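Local coordinates for protein integral membrane indolylacetylinositol arabinosyltransferase EmbB (Mycolicibacterium smegmatis MC2 155, PDB 7BVC) that probably transfers arabinosyl units in the cell membrane to build the arabinan of mycobacterial cell-wall arabinogalactan, at residues V774-N786 with G791-D803. Numbering follows the deposited sequence.
Sequences VPDRIIAEAIRLN and GTDYDWNRPIKLD
Two backbone carbonyls, those of Trp-796 and Arg-798, are claimed by arginines of the facing segment, which shows how side chains can tie together loops whose backbones form no hydrogen bonds to each other. With CG swung anti to the backbone N (chi1 -168°), the straight chain of Arg-784 brings NE to Trp-796 O, a 2.9 Å hydrogen bond, nearly straight (163°) and within both the carbonyl and guanidinium planes. Its CG sits over one face of the indole, toward the rim, 3.9 Å from the centroid of the six-membered ring of Trp-796, a CH-pi contact; Thr-792 CG2 covers the opposite face. NH2 of Arg-777 donates to Arg-798 O at 2.7 Å (147°), the acceptor lying near the guanidinium plane of Arg-777. Ile-800 CG1 rests over one face of that group and Arg-784 NE over the other; the two carbonyls probably ease this closeness of like charges. Deeper in, Ile-779 CD1 packs against Trp-796 CD1 at 3.7 Å. Asp-793 OD1 is satisfied outside the two segments, by a salt bridge to Arg-1049. Both segments belong to the long loop between strands 737-739 and 826-827: Asp-793 touches Ala-1030 and Val-1032 of strand 1028-1037, Tyr-794 bonds to Ala-1030 through the backbone, and Ile-779 and Glu-781 likewise to Trp-913, just before strand 914-918.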
loop_
_atom_site.group_PDB
_atom_site.type_symbol
_atom_site.label_atom_id
_atom_site.label_comp_id
_atom_site.label_asym_id
_atom_site.label_seq_id
_atom_site.Cartn_x
_atom_site.Cartn_y
_atom_site.Cartn_z
ATOM N N VAL B 774 -12.852 -15.198 32.569
ATOM C CA VAL B 774 -12.023 -14.977 31.386
ATOM C C VAL B 774 -12.834 -15.386 30.163
ATOM O O VAL B 774 -13.668 -16.297 30.255
ATOM C CB VAL B 774 -10.706 -15.768 31.482
ATOM C CG1 VAL B 774 -9.714 -15.319 30.422
ATOM C CG2 VAL B 774 -10.102 -15.634 32.870
ATOM N N PRO B 775 -12.638 -14.752 29.003
ATOM C CA PRO B 775 -13.301 -15.233 27.785
ATOM C C PRO B 775 -12.781 -16.590 27.341
ATOM O O PRO B 775 -11.939 -17.194 28.011
ATOM C CB PRO B 775 -12.981 -14.142 26.757
ATOM C CG PRO B 775 -12.775 -12.923 27.569
ATOM C CD PRO B 775 -12.114 -13.387 28.832
ATOM N N ASP B 776 -13.277 -17.081 26.206
ATOM C CA ASP B 776 -13.009 -18.464 25.812
ATOM C C ASP B 776 -11.605 -18.632 25.233
ATOM O O ASP B 776 -10.784 -19.382 25.769
ATOM C CB ASP B 776 -14.070 -18.929 24.812
ATOM C CG ASP B 776 -15.460 -18.950 25.410
ATOM O OD1 ASP B 776 -15.599 -18.600 26.599
ATOM O OD2 ASP B 776 -16.414 -19.315 24.691
ATOM N N ARG B 777 -11.315 -17.938 24.132
ATOM C CA ARG B 777 -10.084 -18.161 23.375
ATOM C C ARG B 777 -9.067 -17.077 23.717
ATOM O O ARG B 777 -8.857 -16.119 22.973
ATOM C CB ARG B 777 -10.387 -18.204 21.882
ATOM C CG ARG B 777 -11.412 -19.254 21.489
ATOM C CD ARG B 777 -10.940 -20.650 21.858
ATOM N NE ARG B 777 -11.530 -21.675 21.002
ATOM C CZ ARG B 777 -11.172 -22.954 21.015
ATOM N NH1 ARG B 777 -11.762 -23.818 20.201
ATOM N NH2 ARG B 777 -10.225 -23.370 21.842
ATOM N N ILE B 778 -8.420 -17.240 24.867
ATOM C CA ILE B 778 -7.354 -16.349 25.312
ATOM C C ILE B 778 -6.083 -17.177 25.434
ATOM O O ILE B 778 -6.036 -18.142 26.208
ATOM C CB ILE B 778 -7.700 -15.657 26.640
ATOM C CG1 ILE B 778 -9.011 -14.883 26.506
ATOM C CG2 ILE B 778 -6.595 -14.705 27.044
ATOM C CD1 ILE B 778 -8.894 -13.630 25.670
ATOM N N ILE B 779 -5.055 -16.801 24.674
ATOM C CA ILE B 779 -3.842 -17.593 24.541
ATOM C C ILE B 779 -2.635 -16.735 24.911
ATOM O O ILE B 779 -2.728 -15.517 25.055
ATOM C CB ILE B 779 -3.686 -18.174 23.124
ATOM C CG1 ILE B 779 -3.878 -17.072 22.084
ATOM C CG2 ILE B 779 -4.685 -19.292 22.897
ATOM C CD1 ILE B 779 -3.846 -17.568 20.670
ATOM N N ALA B 780 -1.491 -17.400 25.058
ATOM C CA ALA B 780 -0.262 -16.756 25.515
ATOM C C ALA B 780 0.381 -15.984 24.369
ATOM O O ALA B 780 0.807 -16.576 23.374
ATOM C CB ALA B 780 0.705 -17.796 26.074
ATOM N N GLU B 781 0.450 -14.659 24.517
ATOM C CA GLU B 781 1.200 -13.789 23.608
ATOM C C GLU B 781 0.722 -13.918 22.164
ATOM O O GLU B 781 1.525 -13.976 21.230
ATOM C CB GLU B 781 2.702 -14.059 23.702
ATOM C CG GLU B 781 3.262 -13.948 25.105
ATOM C CD GLU B 781 4.739 -14.276 25.168
ATOM O OE1 GLU B 781 5.404 -14.228 24.113
ATOM O OE2 GLU B 781 5.234 -14.581 26.272
ATOM N N ALA B 782 -0.593 -13.950 21.975
ATOM C CA ALA B 782 -1.175 -14.016 20.642
ATOM C C ALA B 782 -2.644 -13.627 20.736
ATOM O O ALA B 782 -3.183 -13.406 21.822
ATOM C CB ALA B 782 -1.005 -15.407 20.028
ATOM N N ILE B 783 -3.293 -13.547 19.576
ATOM C CA ILE B 783 -4.715 -13.232 19.502
ATOM C C ILE B 783 -5.376 -14.236 18.569
ATOM O O ILE B 783 -5.274 -14.120 17.343
ATOM C CB ILE B 783 -4.950 -11.786 19.029
ATOM C CG1 ILE B 783 -4.341 -10.792 20.020
ATOM C CG2 ILE B 783 -6.435 -11.513 18.857
ATOM C CD1 ILE B 783 -4.379 -9.359 19.548
ATOM N N ARG B 784 -6.042 -15.236 19.142
ATOM C CA ARG B 784 -6.621 -16.308 18.343
ATOM C C ARG B 784 -7.748 -15.782 17.469
ATOM O O ARG B 784 -8.706 -15.184 17.966
ATOM C CB ARG B 784 -7.133 -17.427 19.247
ATOM C CG ARG B 784 -7.478 -18.694 18.488
ATOM C CD ARG B 784 -8.446 -19.567 19.257
ATOM N NE ARG B 784 -8.647 -20.862 18.613
ATOM C CZ ARG B 784 -9.413 -21.058 17.546
ATOM N NH1 ARG B 784 -9.535 -22.274 17.032
ATOM N NH2 ARG B 784 -10.063 -20.043 16.992
ATOM N N LEU B 785 -7.631 -16.011 16.167
ATOM C CA LEU B 785 -8.642 -15.629 15.200
ATOM C C LEU B 785 -9.472 -16.856 14.828
ATOM O O LEU B 785 -9.341 -17.927 15.425
ATOM C CB LEU B 785 -7.981 -14.988 13.979
ATOM C CG LEU B 785 -7.243 -13.679 14.253
ATOM C CD1 LEU B 785 -6.479 -13.224 13.022
ATOM C CD2 LEU B 785 -8.219 -12.609 14.708
ATOM N N ASN B 786 -10.338 -16.705 13.828
ATOM C CA ASN B 786 -11.202 -17.815 13.428
ATOM C C ASN B 786 -10.448 -18.813 12.555
ATOM O O ASN B 786 -10.241 -19.966 12.945
ATOM C CB ASN B 786 -12.441 -17.277 12.707
ATOM C CG ASN B 786 -13.485 -16.747 13.665
ATOM O OD1 ASN B 786 -13.787 -17.376 14.679
ATOM N ND2 ASN B 786 -14.032 -15.578 13.357
ATOM N N GLY B 791 2.106 -20.129 11.587
ATOM C CA GLY B 791 3.016 -20.467 12.666
ATOM C C GLY B 791 2.415 -20.451 14.056
ATOM O O GLY B 791 3.042 -19.959 14.999
ATOM N N THR B 792 1.207 -20.986 14.203
ATOM C CA THR B 792 0.539 -20.979 15.496
ATOM C C THR B 792 1.227 -21.939 16.466
ATOM O O THR B 792 2.055 -22.772 16.090
ATOM C CB THR B 792 -0.930 -21.361 15.345
ATOM O OG1 THR B 792 -1.031 -22.753 15.026
ATOM C CG2 THR B 792 -1.572 -20.549 14.244
ATOM N N ASP B 793 0.865 -21.807 17.740
ATOM C CA ASP B 793 1.358 -22.679 18.789
ATOM C C ASP B 793 0.429 -23.878 18.950
ATOM O O ASP B 793 -0.537 -24.056 18.203
ATOM C CB ASP B 793 1.489 -21.910 20.099
ATOM C CG ASP B 793 2.576 -20.863 20.050
ATOM O OD1 ASP B 793 3.574 -21.073 19.330
ATOM O OD2 ASP B 793 2.424 -19.823 20.721
ATOM N N TYR B 794 0.719 -24.717 19.945
ATOM C CA TYR B 794 -0.137 -25.867 20.202
ATOM C C TYR B 794 -1.481 -25.436 20.777
ATOM O O TYR B 794 -2.526 -25.978 20.398
ATOM C CB TYR B 794 0.557 -26.844 21.149
ATOM C CG TYR B 794 -0.328 -27.983 21.597
ATOM C CD1 TYR B 794 -1.099 -28.687 20.683
ATOM C CD2 TYR B 794 -0.397 -28.351 22.933
ATOM C CE1 TYR B 794 -1.913 -29.724 21.084
ATOM C CE2 TYR B 794 -1.209 -29.390 23.344
ATOM C CZ TYR B 794 -1.964 -30.072 22.415
ATOM O OH TYR B 794 -2.775 -31.108 22.814
ATOM N N ASP B 795 -1.479 -24.455 21.672
ATOM C CA ASP B 795 -2.695 -24.080 22.388
ATOM C C ASP B 795 -3.709 -23.344 21.529
ATOM O O ASP B 795 -4.694 -22.866 22.102
ATOM C CB ASP B 795 -2.337 -23.232 23.610
ATOM C CG ASP B 795 -1.436 -22.065 23.268
ATOM O OD1 ASP B 795 -1.931 -21.074 22.694
ATOM O OD2 ASP B 795 -0.228 -22.138 23.578
ATOM N N TRP B 796 -3.548 -23.213 20.210
ATOM C CA TRP B 796 -4.623 -22.650 19.401
ATOM C C TRP B 796 -5.807 -23.602 19.306
ATOM O O TRP B 796 -6.959 -23.155 19.272
ATOM C CB TRP B 796 -4.120 -22.318 17.997
ATOM C CG TRP B 796 -3.630 -20.925 17.837
ATOM C CD1 TRP B 796 -2.638 -20.318 18.543
ATOM C CD2 TRP B 796 -4.116 -19.953 16.907
ATOM N NE1 TRP B 796 -2.469 -19.027 18.106
ATOM C CE2 TRP B 796 -3.368 -18.777 17.104
ATOM C CE3 TRP B 796 -5.110 -19.961 15.926
ATOM C CZ2 TRP B 796 -3.582 -17.624 16.357
ATOM C CZ3 TRP B 796 -5.322 -18.816 15.187
ATOM C CH2 TRP B 796 -4.561 -17.663 15.404
ATOM N N ASN B 797 -5.546 -24.905 19.262
ATOM C CA ASN B 797 -6.575 -25.930 19.122
ATOM C C ASN B 797 -6.567 -26.764 20.399
ATOM O O ASN B 797 -5.858 -27.770 20.494
ATOM C CB ASN B 797 -6.325 -26.787 17.887
ATOM C CG ASN B 797 -5.824 -25.978 16.709
ATOM O OD1 ASN B 797 -6.535 -25.122 16.181
ATOM N ND2 ASN B 797 -4.593 -26.243 16.291
ATOM N N ARG B 798 -7.352 -26.340 21.381
ATOM C CA ARG B 798 -7.437 -27.017 22.664
ATOM C C ARG B 798 -8.825 -26.781 23.234
ATOM O O ARG B 798 -9.496 -25.812 22.858
ATOM C CB ARG B 798 -6.355 -26.519 23.633
ATOM C CG ARG B 798 -5.125 -27.408 23.683
ATOM C CD ARG B 798 -4.066 -26.845 24.614
ATOM N NE ARG B 798 -4.371 -27.103 26.017
ATOM C CZ ARG B 798 -3.575 -26.763 27.026
ATOM N NH1 ARG B 798 -2.424 -26.149 26.788
ATOM N NH2 ARG B 798 -3.929 -27.037 28.274
ATOM N N PRO B 799 -9.293 -27.653 24.129
ATOM C CA PRO B 799 -10.628 -27.462 24.708
ATOM C C PRO B 799 -10.721 -26.148 25.471
ATOM O O PRO B 799 -9.773 -25.725 26.137
ATOM C CB PRO B 799 -10.789 -28.668 25.641
ATOM C CG PRO B 799 -9.394 -29.146 25.896
ATOM C CD PRO B 799 -8.661 -28.889 24.619
ATOM N N ILE B 800 -11.882 -25.498 25.355
ATOM C CA ILE B 800 -12.086 -24.208 26.010
ATOM C C ILE B 800 -11.979 -24.353 27.522
ATOM O O ILE B 800 -11.421 -23.486 28.206
ATOM C CB ILE B 800 -13.441 -23.608 25.592
ATOM C CG1 ILE B 800 -13.485 -23.395 24.079
ATOM C CG2 ILE B 800 -13.693 -22.300 26.320
ATOM C CD1 ILE B 800 -14.706 -22.644 23.603
ATOM N N LYS B 801 -12.501 -25.447 28.065
ATOM C CA LYS B 801 -12.438 -25.704 29.495
ATOM C C LYS B 801 -11.224 -26.579 29.803
ATOM O O LYS B 801 -10.423 -26.908 28.925
ATOM C CB LYS B 801 -13.732 -26.354 29.976
ATOM C CG LYS B 801 -14.997 -25.675 29.484
ATOM C CD LYS B 801 -15.311 -24.438 30.305
ATOM C CE LYS B 801 -16.681 -23.883 29.958
ATOM N NZ LYS B 801 -16.961 -22.606 30.671
ATOM N N LEU B 802 -11.074 -26.962 31.072
ATOM C CA LEU B 802 -10.022 -27.876 31.484
ATOM C C LEU B 802 -10.534 -29.236 31.925
ATOM O O LEU B 802 -9.738 -30.175 32.007
ATOM C CB LEU B 802 -9.200 -27.268 32.631
ATOM C CG LEU B 802 -8.252 -26.116 32.301
ATOM C CD1 LEU B 802 -7.558 -25.626 33.560
ATOM C CD2 LEU B 802 -7.233 -26.539 31.259
ATOM N N ASP B 803 -11.829 -29.356 32.225
ATOM C CA ASP B 803 -12.507 -30.558 32.702
ATOM C C ASP B 803 -12.152 -30.894 34.145
ATOM O O ASP B 803 -12.716 -31.843 34.699
ATOM C CB ASP B 803 -12.235 -31.786 31.820
ATOM C CG ASP B 803 -12.877 -31.669 30.456
ATOM O OD1 ASP B 803 -13.922 -30.993 30.348
ATOM O OD2 ASP B 803 -12.338 -32.250 29.492
#